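PDB 6X9L: aldehyde dehydrogenase family protein from Pseudomonas syringae pv. tomato, which oxidises long-chain aliphatic aldehydes with NAD+ as the electron acceptor, and is held here with the cofactor and octanal bound. Local coordinates for residues 158-161 with 162-165; 284-287 with 288-291; 92-95 with 96-100; 212-215 with 216-219. The protein carries 1 engineered substitution. One frame throughout, in Å; residues are numbered along the deposited sequence.

Interaction 1: residues 158-161 with 162-165. With NAD (nicotinamide-adenine-dinucleotide), chain D; OYA (octanal), chain C.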
loop_
_atom_site.group_PDB
_atom_site.type_symbol
_atom_site.label_atom_id
_atom_site.label_comp_id
_atom_site.label_asym_id
_atom_site.label_seq_id
_atom_site.Cartn_x
_atom_site.Cartn_y
_atom_site.Cartn_z
ATOM N N TRP A 158 11.051 -4.563 19.704
ATOM C CA TRP A 158 11.176 -4.753 21.148
ATOM C C TRP A 158 11.136 -3.465 21.969
ATOM O O TRP A 158 11.117 -3.545 23.205
ATOM C CB TRP A 158 12.479 -5.489 21.458
ATOM C CG TRP A 158 13.660 -4.886 20.746
ATOM C CD1 TRP A 158 14.331 -5.417 19.674
ATOM C CD2 TRP A 158 14.321 -3.651 21.059
ATOM N NE1 TRP A 158 15.349 -4.592 19.309
ATOM C CE2 TRP A 158 15.370 -3.501 20.143
ATOM C CE3 TRP A 158 14.129 -2.666 22.028
ATOM C CZ2 TRP A 158 16.228 -2.386 20.164
ATOM C CZ3 TRP A 158 14.977 -1.564 22.038
ATOM C CH2 TRP A 158 16.005 -1.434 21.124
ATOM N N ASN A 159 11.118 -2.288 21.327
ATOM C CA ASN A 159 11.373 -1.033 22.040
ATOM C C ASN A 159 10.121 -0.502 22.736
ATOM O O ASN A 159 10.207 0.107 23.814
ATOM C CB ASN A 159 11.914 0.019 21.075
ATOM C CG ASN A 159 10.890 0.422 20.046
ATOM O OD1 ASN A 159 10.197 -0.435 19.479
ATOM N ND2 ASN A 159 10.752 1.723 19.827
ATOM N N TRP A 160 8.957 -0.704 22.129
ATOM C CA TRP A 160 7.664 -0.427 22.751
ATOM C C TRP A 160 6.794 -1.673 22.583
ATOM O O TRP A 160 5.788 -1.654 21.863
ATOM C CB TRP A 160 7.003 0.796 22.126
ATOM C CG TRP A 160 7.641 2.079 22.477
ATOM C CD1 TRP A 160 8.729 2.661 21.880
ATOM C CD2 TRP A 160 7.220 2.974 23.505
ATOM N NE1 TRP A 160 9.012 3.865 22.483
ATOM C CE2 TRP A 160 8.101 4.079 23.487
ATOM C CE3 TRP A 160 6.173 2.958 24.435
ATOM C CZ2 TRP A 160 7.966 5.156 24.368
ATOM C CZ3 TRP A 160 6.044 4.029 25.312
ATOM C CH2 TRP A 160 6.933 5.115 25.267
ATOM N N PRO A 161 7.142 -2.770 23.271
ATOM C CA PRO A 161 6.642 -4.092 22.836
ATOM C C PRO A 161 5.125 -4.250 22.920
ATOM O O PRO A 161 4.492 -4.625 21.919
ATOM C CB PRO A 161 7.390 -5.072 23.755
ATOM C CG PRO A 161 7.858 -4.254 24.929
ATOM C CD PRO A 161 8.029 -2.844 24.448
ATOM N N LEU A 162 4.518 -3.966 24.079
ATOM C CA LEU A 162 3.069 -4.089 24.183
ATOM C C LEU A 162 2.373 -3.082 23.278
ATOM O O LEU A 162 1.431 -3.418 22.550
ATOM C CB LEU A 162 2.630 -3.884 25.627
ATOM C CG LEU A 162 1.156 -4.182 25.849
ATOM C CD1 LEU A 162 0.850 -5.617 25.449
ATOM C CD2 LEU A 162 0.810 -3.954 27.297
ATOM N N TYR A 163 2.813 -1.825 23.348
ATOM C CA TYR A 163 2.248 -0.745 22.550
ATOM C C TYR A 163 2.241 -1.079 21.048
ATOM O O TYR A 163 1.237 -0.849 20.358
ATOM C CB TYR A 163 3.055 0.524 22.861
ATOM C CG TYR A 163 2.806 1.787 22.043
ATOM C CD1 TYR A 163 3.245 1.899 20.728
ATOM C CD2 TYR A 163 2.202 2.902 22.622
ATOM C CE1 TYR A 163 3.045 3.061 20.000
ATOM C CE2 TYR A 163 2.003 4.074 21.900
ATOM C CZ TYR A 163 2.428 4.148 20.586
ATOM O OH TYR A 163 2.230 5.312 19.858
ATOM N N GLN A 164 3.348 -1.618 20.516
ATOM C CA GLN A 164 3.369 -1.921 19.084
ATOM C C GLN A 164 2.479 -3.115 18.745
ATOM O O GLN A 164 1.991 -3.213 17.614
ATOM C CB GLN A 164 4.799 -2.173 18.585
ATOM C CG GLN A 164 5.814 -1.067 18.847
ATOM C CD GLN A 164 5.507 0.246 18.123
ATOM O OE1 GLN A 164 4.666 0.298 17.216
ATOM N NE2 GLN A 164 6.203 1.319 18.528
ATOM N N ILE A 165 2.266 -4.029 19.700
ATOM C CA ILE A 165 1.349 -5.149 19.483
ATOM C C ILE A 165 -0.089 -4.657 19.426
ATOM O O ILE A 165 -0.916 -5.182 18.677
ATOM C CB ILE A 165 1.516 -6.203 20.588
ATOM C CG1 ILE A 165 2.784 -7.035 20.368
ATOM C CG2 ILE A 165 0.253 -7.057 20.687
ATOM C CD1 ILE A 165 3.039 -8.032 21.495
HETATM P PA NAD D . 14.224 -5.343 13.279
HETATM O O1A NAD D . 13.957 -4.749 11.942
HETATM O O2A NAD D . 15.587 -5.902 13.416
HETATM O O5B NAD D . 13.116 -6.462 13.654
HETATM C C5B NAD D . 11.735 -6.150 13.675
HETATM C C4B NAD D . 10.902 -7.439 13.621
HETATM O O4B NAD D . 11.172 -8.107 12.405
HETATM C C3B NAD D . 11.259 -8.436 14.714
HETATM O O3B NAD D . 10.064 -9.097 15.113
HETATM C C2B NAD D . 12.187 -9.424 14.030
HETATM O O2B NAD D . 12.130 -10.720 14.588
HETATM C C1B NAD D . 11.580 -9.447 12.655
HETATM N N9A NAD D . 12.520 -9.768 11.590
HETATM C C8A NAD D . 13.882 -9.555 11.541
HETATM N N7A NAD D . 14.305 -9.958 10.318
HETATM C C5A NAD D . 13.244 -10.415 9.612
HETATM C C6A NAD D . 13.112 -10.932 8.333
HETATM N N6A NAD D . 14.146 -10.906 7.493
HETATM N N1A NAD D . 11.859 -11.299 7.887
HETATM C C2A NAD D . 10.753 -11.160 8.693
HETATM N N3A NAD D . 10.885 -10.644 9.965
HETATM C C4A NAD D . 12.115 -10.289 10.403
HETATM O O3 NAD D . 13.837 -4.239 14.387
HETATM P PN NAD D . 14.793 -3.479 15.434
HETATM O O1N NAD D . 15.786 -2.663 14.693
HETATM O O2N NAD D . 15.254 -4.428 16.462
HETATM O O5D NAD D . 13.583 -2.536 15.995
HETATM C C5D NAD D . 13.784 -1.149 16.106
HETATM C C4D NAD D . 13.434 -0.494 14.768
HETATM O O4D NAD D . 12.026 -0.434 14.617
HETATM C C3D NAD D . 13.938 0.936 14.721
HETATM O O3D NAD D . 14.327 1.238 13.405
HETATM C C2D NAD D . 12.690 1.724 15.023
HETATM O O2D NAD D . 12.749 3.043 14.525
HETATM C C1D NAD D . 11.629 0.887 14.316
HETATM N N1N NAD D . 10.318 1.281 14.846
HETATM C C2N NAD D . 9.429 1.924 14.030
HETATM C C3N NAD D . 8.206 2.350 14.531
HETATM C C7N NAD D . 7.207 3.075 13.683
HETATM O O7N NAD D . 5.902 3.176 14.194
HETATM N N7N NAD D . 7.541 3.615 12.508
HETATM C C4N NAD D . 7.889 2.124 15.866
HETATM C C5N NAD D . 8.804 1.479 16.685
HETATM C C6N NAD D . 10.027 1.069 16.167
HETATM C C14 OYA C . 5.085 9.917 23.639
HETATM C C5 OYA C . 5.800 8.935 22.730
HETATM C C6 OYA C . 4.869 7.777 22.429
HETATM C C11 OYA C . 5.676 6.595 21.945
HETATM C C7 OYA C . 5.982 6.714 20.462
HETATM C C8 OYA C . 6.698 5.431 20.044
HETATM C C9 OYA C . 6.702 5.225 18.533
HETATM C C10 OYA C . 8.105 5.329 17.970
HETATM O OAB OYA C . 8.817 4.347 17.941
#

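Interaction 2: residues 284-287 with 288-291. Engineered in segment 288-291: Ala-291 (natural residue Cys). With NAD (nicotinamide-adenine-dinucleotide), chain D; OYA (octanal), chain C.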
loop_
_atom_site.group_PDB
_atom_site.type_symbol
_atom_site.label_atom_id
_atom_site.label_comp_id
_atom_site.label_asym_id
_atom_site.label_seq_id
_atom_site.Cartn_x
_atom_site.Cartn_y
_atom_site.Cartn_z
ATOM N N PHE A 284 15.757 11.623 24.036
ATOM C CA PHE A 284 16.271 10.537 24.868
ATOM C C PHE A 284 15.171 9.719 25.546
ATOM O O PHE A 284 15.487 8.852 26.367
ATOM C CB PHE A 284 17.230 11.076 25.948
ATOM C CG PHE A 284 18.511 11.700 25.410
ATOM C CD1 PHE A 284 18.898 11.529 24.085
ATOM C CD2 PHE A 284 19.330 12.451 26.243
ATOM C CE1 PHE A 284 20.075 12.104 23.596
ATOM C CE2 PHE A 284 20.500 13.029 25.758
ATOM C CZ PHE A 284 20.878 12.845 24.432
ATOM N N ARG A 285 13.896 9.962 25.234
ATOM C CA ARG A 285 12.829 9.130 25.783
ATOM C C ARG A 285 13.038 7.670 25.392
ATOM O O ARG A 285 13.407 7.354 24.257
ATOM C CB ARG A 285 11.469 9.632 25.292
ATOM C CG ARG A 285 10.266 8.841 25.805
ATOM C CD ARG A 285 9.126 9.727 26.363
ATOM N NE ARG A 285 8.537 10.634 25.372
ATOM C CZ ARG A 285 8.670 11.965 25.388
ATOM N NH1 ARG A 285 9.373 12.571 26.348
ATOM N NH2 ARG A 285 8.101 12.694 24.436
ATOM N N ASN A 286 12.803 6.772 26.344
ATOM C CA ASN A 286 13.020 5.347 26.116
ATOM C C ASN A 286 14.474 5.111 25.706
ATOM O O ASN A 286 14.785 4.246 24.882
ATOM C CB ASN A 286 12.034 4.791 25.072
ATOM C CG ASN A 286 11.855 3.269 25.175
ATOM O OD1 ASN A 286 11.703 2.712 26.270
ATOM N ND2 ASN A 286 11.871 2.594 24.027
ATOM N N VAL A 287 15.362 5.917 26.288
ATOM C CA VAL A 287 16.810 5.924 26.075
ATOM C C VAL A 287 17.114 5.937 24.576
ATOM O O VAL A 287 17.967 5.189 24.079
ATOM C CB VAL A 287 17.486 4.760 26.843
ATOM C CG1 VAL A 287 16.808 3.469 26.584
ATOM C CG2 VAL A 287 18.980 4.664 26.544
ATOM N N GLY A 288 16.434 6.826 23.851
ATOM C CA GLY A 288 16.618 6.934 22.426
ATOM C C GLY A 288 16.101 5.777 21.597
ATOM O O GLY A 288 16.284 5.793 20.379
ATOM N N GLN A 289 15.471 4.770 22.201
ATOM C CA GLN A 289 15.059 3.584 21.451
ATOM C C GLN A 289 13.633 3.779 20.938
ATOM O O GLN A 289 12.672 3.159 21.391
ATOM C CB GLN A 289 15.194 2.340 22.309
ATOM C CG GLN A 289 16.624 2.048 22.755
ATOM C CD GLN A 289 16.673 1.013 23.860
ATOM O OE1 GLN A 289 17.404 0.022 23.783
ATOM N NE2 GLN A 289 15.878 1.233 24.894
ATOM N N SER A 290 13.522 4.674 19.958
ATOM C CA SER A 290 12.236 5.078 19.406
ATOM C C SER A 290 12.454 5.705 18.030
ATOM O O SER A 290 13.248 6.645 17.885
ATOM C CB SER A 290 11.555 6.048 20.347
ATOM O OG SER A 290 10.546 6.730 19.663
ATOM N N ALA A 291 11.754 5.179 17.020
ATOM C CA ALA A 291 11.997 5.607 15.642
ATOM C C ALA A 291 11.629 7.075 15.425
ATOM O O ALA A 291 12.255 7.771 14.619
ATOM C CB ALA A 291 11.213 4.711 14.672
HETATM P PA NAD D . 14.224 -5.343 13.279
HETATM O O1A NAD D . 13.957 -4.749 11.942
HETATM O O2A NAD D . 15.587 -5.902 13.416
HETATM O O5B NAD D . 13.116 -6.462 13.654
HETATM C C5B NAD D . 11.735 -6.150 13.675
HETATM C C4B NAD D . 10.902 -7.439 13.621
HETATM O O4B NAD D . 11.172 -8.107 12.405
HETATM C C3B NAD D . 11.259 -8.436 14.714
HETATM O O3B NAD D . 10.064 -9.097 15.113
HETATM C C2B NAD D . 12.187 -9.424 14.030
HETATM O O2B NAD D . 12.130 -10.720 14.588
HETATM C C1B NAD D . 11.580 -9.447 12.655
HETATM N N9A NAD D . 12.520 -9.768 11.590
HETATM C C8A NAD D . 13.882 -9.555 11.541
HETATM N N7A NAD D . 14.305 -9.958 10.318
HETATM C C5A NAD D . 13.244 -10.415 9.612
HETATM C C6A NAD D . 13.112 -10.932 8.333
HETATM N N6A NAD D . 14.146 -10.906 7.493
HETATM N N1A NAD D . 11.859 -11.299 7.887
HETATM C C2A NAD D . 10.753 -11.160 8.693
HETATM N N3A NAD D . 10.885 -10.644 9.965
HETATM C C4A NAD D . 12.115 -10.289 10.403
HETATM O O3 NAD D . 13.837 -4.239 14.387
HETATM P PN NAD D . 14.793 -3.479 15.434
HETATM O O1N NAD D . 15.786 -2.663 14.693
HETATM O O2N NAD D . 15.254 -4.428 16.462
HETATM O O5D NAD D . 13.583 -2.536 15.995
HETATM C C5D NAD D . 13.784 -1.149 16.106
HETATM C C4D NAD D . 13.434 -0.494 14.768
HETATM O O4D NAD D . 12.026 -0.434 14.617
HETATM C C3D NAD D . 13.938 0.936 14.721
HETATM O O3D NAD D . 14.327 1.238 13.405
HETATM C C2D NAD D . 12.690 1.724 15.023
HETATM O O2D NAD D . 12.749 3.043 14.525
HETATM C C1D NAD D . 11.629 0.887 14.316
HETATM N N1N NAD D . 10.318 1.281 14.846
HETATM C C2N NAD D . 9.429 1.924 14.030
HETATM C C3N NAD D . 8.206 2.350 14.531
HETATM C C7N NAD D . 7.207 3.075 13.683
HETATM O O7N NAD D . 5.902 3.176 14.194
HETATM N N7N NAD D . 7.541 3.615 12.508
HETATM C C4N NAD D . 7.889 2.124 15.866
HETATM C C5N NAD D . 8.804 1.479 16.685
HETATM C C6N NAD D . 10.027 1.069 16.167
HETATM C C14 OYA C . 5.085 9.917 23.639
HETATM C C5 OYA C . 5.800 8.935 22.730
HETATM C C6 OYA C . 4.869 7.777 22.429
HETATM C C11 OYA C . 5.676 6.595 21.945
HETATM C C7 OYA C . 5.982 6.714 20.462
HETATM C C8 OYA C . 6.698 5.431 20.044
HETATM C C9 OYA C . 6.702 5.225 18.533
HETATM C C10 OYA C . 8.105 5.329 17.970
HETATM O OAB OYA C . 8.817 4.347 17.941
#

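Interaction 3: residues 92-95 with 96-100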
loop_
_atom_site.group_PDB
_atom_site.type_symbol
_atom_site.label_atom_id
_atom_site.label_comp_id
_atom_site.label_asym_id
_atom_site.label_seq_id
_atom_site.Cartn_x
_atom_site.Cartn_y
_atom_site.Cartn_z
ATOM N N ARG A 92 -4.336 -5.720 34.696
ATOM C CA ARG A 92 -3.054 -6.400 34.807
ATOM C C ARG A 92 -1.891 -5.493 34.431
ATOM O O ARG A 92 -0.826 -5.986 34.046
ATOM C CB ARG A 92 -3.054 -7.665 33.944
ATOM C CG ARG A 92 -4.173 -8.628 34.280
ATOM C CD ARG A 92 -4.259 -9.762 33.280
ATOM N NE ARG A 92 -5.458 -10.574 33.484
ATOM C CZ ARG A 92 -5.715 -11.705 32.833
ATOM N NH1 ARG A 92 -4.862 -12.178 31.932
ATOM N NH2 ARG A 92 -6.822 -12.378 33.086
ATOM N N LYS A 93 -2.072 -4.176 34.547
ATOM C CA LYS A 93 -1.070 -3.250 34.033
ATOM C C LYS A 93 0.252 -3.367 34.789
ATOM O O LYS A 93 1.332 -3.304 34.182
ATOM C CB LYS A 93 -1.611 -1.820 34.099
ATOM C CG LYS A 93 -2.091 -1.415 35.473
ATOM C CD LYS A 93 -1.933 0.062 35.668
ATOM C CE LYS A 93 -2.775 0.543 36.814
ATOM N NZ LYS A 93 -2.953 2.001 36.669
ATOM N N GLU A 94 0.194 -3.523 36.116
ATOM C CA GLU A 94 1.418 -3.665 36.899
ATOM C C GLU A 94 2.190 -4.917 36.505
ATOM O O GLU A 94 3.422 -4.891 36.393
ATOM C CB GLU A 94 1.096 -3.697 38.389
ATOM C CG GLU A 94 2.283 -4.050 39.270
ATOM C CD GLU A 94 3.385 -2.987 39.301
ATOM O OE1 GLU A 94 3.216 -1.901 38.699
ATOM O OE2 GLU A 94 4.422 -3.248 39.954
ATOM N N GLU A 95 1.482 -6.030 36.305
ATOM C CA GLU A 95 2.130 -7.243 35.834
ATOM C C GLU A 95 2.762 -7.011 34.470
ATOM O O GLU A 95 3.873 -7.487 34.194
ATOM C CB GLU A 95 1.118 -8.390 35.779
ATOM C CG GLU A 95 0.522 -8.795 37.136
ATOM C CD GLU A 95 -0.298 -7.684 37.812
ATOM O OE1 GLU A 95 -0.991 -6.921 37.102
ATOM O OE2 GLU A 95 -0.245 -7.567 39.057
ATOM N N LEU A 96 2.071 -6.256 33.609
ATOM C CA LEU A 96 2.583 -5.983 32.275
ATOM C C LEU A 96 3.781 -5.028 32.316
ATOM O O LEU A 96 4.748 -5.206 31.563
ATOM C CB LEU A 96 1.460 -5.425 31.407
ATOM C CG LEU A 96 0.310 -6.348 30.994
ATOM C CD1 LEU A 96 -0.858 -5.498 30.502
ATOM C CD2 LEU A 96 0.737 -7.312 29.921
ATOM N N ALA A 97 3.744 -4.012 33.184
ATOM C CA ALA A 97 4.886 -3.100 33.278
ATOM C C ALA A 97 6.130 -3.824 33.776
ATOM O O ALA A 97 7.249 -3.512 33.356
ATOM C CB ALA A 97 4.564 -1.915 34.191
ATOM N N GLN A 98 5.960 -4.802 34.665
ATOM C CA GLN A 98 7.130 -5.513 35.179
ATOM C C GLN A 98 7.766 -6.418 34.122
ATOM O O GLN A 98 8.994 -6.560 34.088
ATOM C CB GLN A 98 6.739 -6.299 36.426
ATOM C CG GLN A 98 6.310 -5.389 37.579
ATOM C CD GLN A 98 7.475 -4.919 38.434
ATOM O OE1 GLN A 98 8.583 -5.457 38.355
ATOM N NE2 GLN A 98 7.231 -3.902 39.260
ATOM N N ALA A 99 6.961 -7.021 33.244
ATOM C CA ALA A 99 7.513 -7.888 32.207
ATOM C C ALA A 99 8.229 -7.076 31.115
ATOM O O ALA A 99 9.312 -7.461 30.655
ATOM C CB ALA A 99 6.403 -8.771 31.624
ATOM N N ILE A 100 7.653 -5.941 30.707
ATOM C CA ILE A 100 8.331 -5.047 29.761
ATOM C C ILE A 100 9.689 -4.611 30.308
ATOM O O ILE A 100 10.726 -4.745 29.646
ATOM C CB ILE A 100 7.443 -3.830 29.455
ATOM C CG1 ILE A 100 6.162 -4.259 28.720
ATOM C CG2 ILE A 100 8.265 -2.724 28.752
ATOM C CD1 ILE A 100 5.000 -3.241 28.797
#

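Interaction 4: residues 212-215 with 216-219. With NAD (nicotinamide-adenine-dinucleotide), chain D.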
loop_
_atom_site.group_PDB
_atom_site.type_symbol
_atom_site.label_atom_id
_atom_site.label_comp_id
_atom_site.label_asym_id
_atom_site.label_seq_id
_atom_site.Cartn_x
_atom_site.Cartn_y
_atom_site.Cartn_z
ATOM N N ASN A 212 6.507 -17.508 18.500
ATOM C CA ASN A 212 7.805 -16.915 18.752
ATOM C C ASN A 212 8.830 -17.471 17.772
ATOM O O ASN A 212 8.675 -18.571 17.232
ATOM C CB ASN A 212 8.240 -17.179 20.190
ATOM C CG ASN A 212 7.517 -16.304 21.177
ATOM O OD1 ASN A 212 7.309 -15.113 20.924
ATOM N ND2 ASN A 212 7.123 -16.882 22.313
ATOM N N GLY A 213 9.871 -16.689 17.538
ATOM C CA GLY A 213 10.998 -17.165 16.757
ATOM C C GLY A 213 11.733 -16.022 16.087
ATOM O O GLY A 213 11.440 -14.845 16.297
ATOM N N SER A 214 12.709 -16.403 15.269
ATOM C CA SER A 214 13.534 -15.417 14.596
ATOM C C SER A 214 12.746 -14.736 13.484
ATOM O O SER A 214 11.782 -15.291 12.938
ATOM C CB SER A 214 14.785 -16.071 14.021
ATOM O OG SER A 214 14.476 -16.737 12.804
ATOM N N GLY A 215 13.152 -13.509 13.167
ATOM C CA GLY A 215 12.606 -12.784 12.046
ATOM C C GLY A 215 12.706 -13.578 10.754
ATOM O O GLY A 215 11.691 -13.928 10.139
ATOM N N PRO A 216 13.932 -13.910 10.332
ATOM C CA PRO A 216 14.097 -14.572 9.031
ATOM C C PRO A 216 13.345 -15.890 8.903
ATOM O O PRO A 216 12.862 -16.203 7.804
ATOM C CB PRO A 216 15.613 -14.776 8.938
ATOM C CG PRO A 216 16.193 -13.829 9.929
ATOM C CD PRO A 216 15.217 -13.794 11.038
ATOM N N GLU A 217 13.216 -16.668 9.976
ATOM C CA GLU A 217 12.562 -17.971 9.868
ATOM C C GLU A 217 11.042 -17.863 9.998
ATOM O O GLU A 217 10.303 -18.225 9.078
ATOM C CB GLU A 217 13.125 -18.928 10.921
ATOM C CG GLU A 217 12.786 -20.377 10.609
ATOM C CD GLU A 217 13.298 -21.349 11.647
ATOM O OE1 GLU A 217 14.070 -20.911 12.532
ATOM O OE2 GLU A 217 12.919 -22.544 11.575
ATOM N N VAL A 218 10.558 -17.389 11.147
ATOM C CA VAL A 218 9.116 -17.223 11.343
ATOM C C VAL A 218 8.580 -16.065 10.490
ATOM O O VAL A 218 7.669 -16.247 9.672
ATOM C CB VAL A 218 8.809 -17.034 12.841
ATOM C CG1 VAL A 218 7.322 -16.842 13.063
ATOM C CG2 VAL A 218 9.338 -18.242 13.643
ATOM N N GLY A 219 9.159 -14.873 10.638
ATOM C CA GLY A 219 8.755 -13.752 9.795
ATOM C C GLY A 219 8.846 -14.051 8.308
ATOM O O GLY A 219 7.993 -13.618 7.527
HETATM P PA NAD D . 14.224 -5.343 13.279
HETATM O O1A NAD D . 13.957 -4.749 11.942
HETATM O O2A NAD D . 15.587 -5.902 13.416
HETATM O O5B NAD D . 13.116 -6.462 13.654
HETATM C C5B NAD D . 11.735 -6.150 13.675
HETATM C C4B NAD D . 10.902 -7.439 13.621
HETATM O O4B NAD D . 11.172 -8.107 12.405
HETATM C C3B NAD D . 11.259 -8.436 14.714
HETATM O O3B NAD D . 10.064 -9.097 15.113
HETATM C C2B NAD D . 12.187 -9.424 14.030
HETATM O O2B NAD D . 12.130 -10.720 14.588
HETATM C C1B NAD D . 11.580 -9.447 12.655
HETATM N N9A NAD D . 12.520 -9.768 11.590
HETATM C C8A NAD D . 13.882 -9.555 11.541
HETATM N N7A NAD D . 14.305 -9.958 10.318
HETATM C C5A NAD D . 13.244 -10.415 9.612
HETATM C C6A NAD D . 13.112 -10.932 8.333
HETATM N N6A NAD D . 14.146 -10.906 7.493
HETATM N N1A NAD D . 11.859 -11.299 7.887
HETATM C C2A NAD D . 10.753 -11.160 8.693
HETATM N N3A NAD D . 10.885 -10.644 9.965
HETATM C C4A NAD D . 12.115 -10.289 10.403
HETATM O O3 NAD D . 13.837 -4.239 14.387
HETATM P PN NAD D . 14.793 -3.479 15.434
HETATM O O1N NAD D . 15.786 -2.663 14.693
HETATM O O2N NAD D . 15.254 -4.428 16.462
HETATM O O5D NAD D . 13.583 -2.536 15.995
HETATM C C5D NAD D . 13.784 -1.149 16.106
HETATM C C4D NAD D . 13.434 -0.494 14.768
HETATM O O4D NAD D . 12.026 -0.434 14.617
HETATM C C3D NAD D . 13.938 0.936 14.721
HETATM O O3D NAD D . 14.327 1.238 13.405
HETATM C C2D NAD D . 12.690 1.724 15.023
HETATM O O2D NAD D . 12.749 3.043 14.525
HETATM C C1D NAD D . 11.629 0.887 14.316
HETATM N N1N NAD D . 10.318 1.281 14.846
HETATM C C2N NAD D . 9.429 1.924 14.030
HETATM C C3N NAD D . 8.206 2.350 14.531
HETATM C C7N NAD D . 7.207 3.075 13.683
HETATM O O7N NAD D . 5.902 3.176 14.194
HETATM N N7N NAD D . 7.541 3.615 12.508
HETATM C C4N NAD D . 7.889 2.124 15.866
HETATM C C5N NAD D . 8.804 1.479 16.685
HETATM C C6N NAD D . 10.027 1.069 16.167
HETATM O O HOH W 1 12.295 -19.277 14.482
#

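Interaction 1: residues 158-161 with 162-165
Leu-162 follows directly on Pro-161 in the first turn of helix 161-174, and its side chain packs on Leu-96, Ile-100 and Phe-194. Tyr-163 comes next. With its CG anti to the backbone N (chi1 172°), its ring receives the edge of the Trp-160 indole in a tilted edge-to-face pair, centroids 5.5 Å apart and planes at 55°. The same indole lays one face on the octanal chain, Trp-160 CZ2 lying 3.6 Å from octanal C11, while the Tyr-163 hydroxyl bonds to Tyr-468 OH. Gln-164 N donates to the carbonyl of the N-cap residue, the Gln-164 N to Trp-160 O distance being 2.8 Å, and the bond is almost collinear with the C=O. A bend at chi2 (-64°) turns its amide to the nicotinamide, where Gln-164 NE2 approaches NAD C5N to 3.2 Å. Asn-159 OD1 lies 3.6 Å from NAD C6N, so both amides border the cofactor ring; Asn-159 ND2 donates to Gln-289 O. Ile-165 N closes the next helical turn on Pro-161 O at 3.2 Å. The loop thus leaves strand 143-155 and enters helix 161-174, with Pro-161 and Leu-162 packed on helices 93-104 and 188-201, and Leu-162 and Tyr-163 on helix 117-129.

Interaction 2: residues 284-287 with 288-291
Asn-286 O is gripped twice by Gln-289, whose backbone and side-chain nitrogens reach it from opposite faces of the carbonyl plane. Gln-289 N lies 2.8 Å from Asn-286 O, and Gln-289 NE2 lies 3.2 Å from the same oxygen, which is near the glutamine amide plane. With CG beside the backbone N (chi1 -62°) and the chain extended beyond it, the amide reaches Asn-286 O, while OE1 accepts from Ala-334 N. A return bond runs from Asn-286 ND2 to Gln-289 O at 2.8 Å; Asn-159 ND2 donates to the same Gln-289 O, and Asn-159 O accepts from Asn-286 ND2. Val-287 extends alongside Gln-289. Residues 286-288 have positive phi; Gly-288, the last, makes weak bonds from its N to Phe-284 O and Arg-285 O. Beyond the inverse gamma turn at Gln-289, Ala-291 N donates to octanal OAB at 3.2 Å, and Ser-290 OG lies 3.3 Å from octanal C10. Ala-291 is engineered from a cysteine that in this family is the catalytic nucleophile; its N and the more distant Asn-159 amide probably form the oxyanion hole. Arg-285 NE passes 3.9 Å from octanal C14. This loop joins helix 272-284 to strand 296-300, with Arg-285 and Asn-286 against helix 108-115.

Interaction 3: residues 92-95 with 96-100
Two bent side chains meet one turn apart: Glu-94 sends CG anti to its backbone N (chi1 171°) and folds at chi2, while Gln-98 holds CG beside its own N and folds at chi2 (-87°). The two therefore converge along one flank of the helix, and Gln-98 NE2 donates to Glu-94 OE2 at 3.0 Å. The amide approaches from above the carboxylate plane, the two flat groups being turned 64° apart. Glu-94 OE1 forms a salt bridge with Arg-112, and the Gln-98 carbonyl OE1 accepts from Ser-8 N, which would help to fix both groups. The backbone i to i+4 hydrogen bonds are regular. Leu-96 N lies 2.9 Å from Arg-92 O, Ala-97 N 2.7 Å from Lys-93 O, and Gln-98 N 3.1 Å from Glu-94 O. Leu-96 CG rests 3.3 Å from Arg-92 O and leads its methyls to Leu-162 and Leu-193, whereas Arg-92 reaches out to a salt bridge with Asp-200. Together these features describe the first turns of an amphipathic alpha helix, with Arg-92 at the N-cap position, an i to i+4 polar pair on one side and an apolar side packed against helices 161-174 and 188-201.

Interaction 4: residues 212-215 with 216-219
The backbone passes from an extended Ser-214 (psi 154°) into the first turn of helix 215-224, where Val-218 N donates to Ser-214 O at 3.0 Å and the turn widens to a pi type at 216-219. Ser-214 caps that turn with its side chain: OG, set between the backbone N and the carbonyl carbon (chi1 79°), folds back to accept from Glu-217 N at 3.1 Å. Glu-217 reaches the loop in its turn through a water, since OE1 takes a bond from the water and the same water accepts from Ser-214 N. Alongside, Val-218 CG2 leans on the loop backbone, 3.7 Å from Gly-213 CA. Pro-216 CD lies 3.5 Å from Ser-214 OG, the exposed ring lying in the first turn. The cofactor comes up against the bare helix backbone: Gly-219 CA is 3.5 Å from NAD C2A, and Gly-215, one turn earlier, also closely approaches the adenine, so that two glycines border the base. Gly-213 O also accepts from Lys-182 NZ, an NAD-binding residue. A serine N-cap at the head of a glycine-lined helix that borders adenine forms part of the nucleotide-binding domain of the aldehyde dehydrogenase fold.

Overall arrangement
Interactions 1 and 2 form the buried active-site region and touch directly, Asn-159 exchanging bonds with Asn-286 and Gln-289; both meet octanal and NAD. Interaction 4, mostly buried but with Pro-216 and Glu-217 exposed, meets the same cofactor at its other end, its centre about 17 Å from that of interaction 1 and about 25 Å from that of interaction 2. Interaction 3 is partly exposed and lies away from the ligands, yet Leu-96 and Ile-100 pack on Pro-161 and Leu-162, tying helix 93-104 to helix 161-174. Chemistry follows place: aromatic and amide groups near the nicotinamide, loop-closing hydrogen bonds of side-chain amides beside the aldehyde, bare glycine backbone beside adenine, and charged pairs on the outer helix.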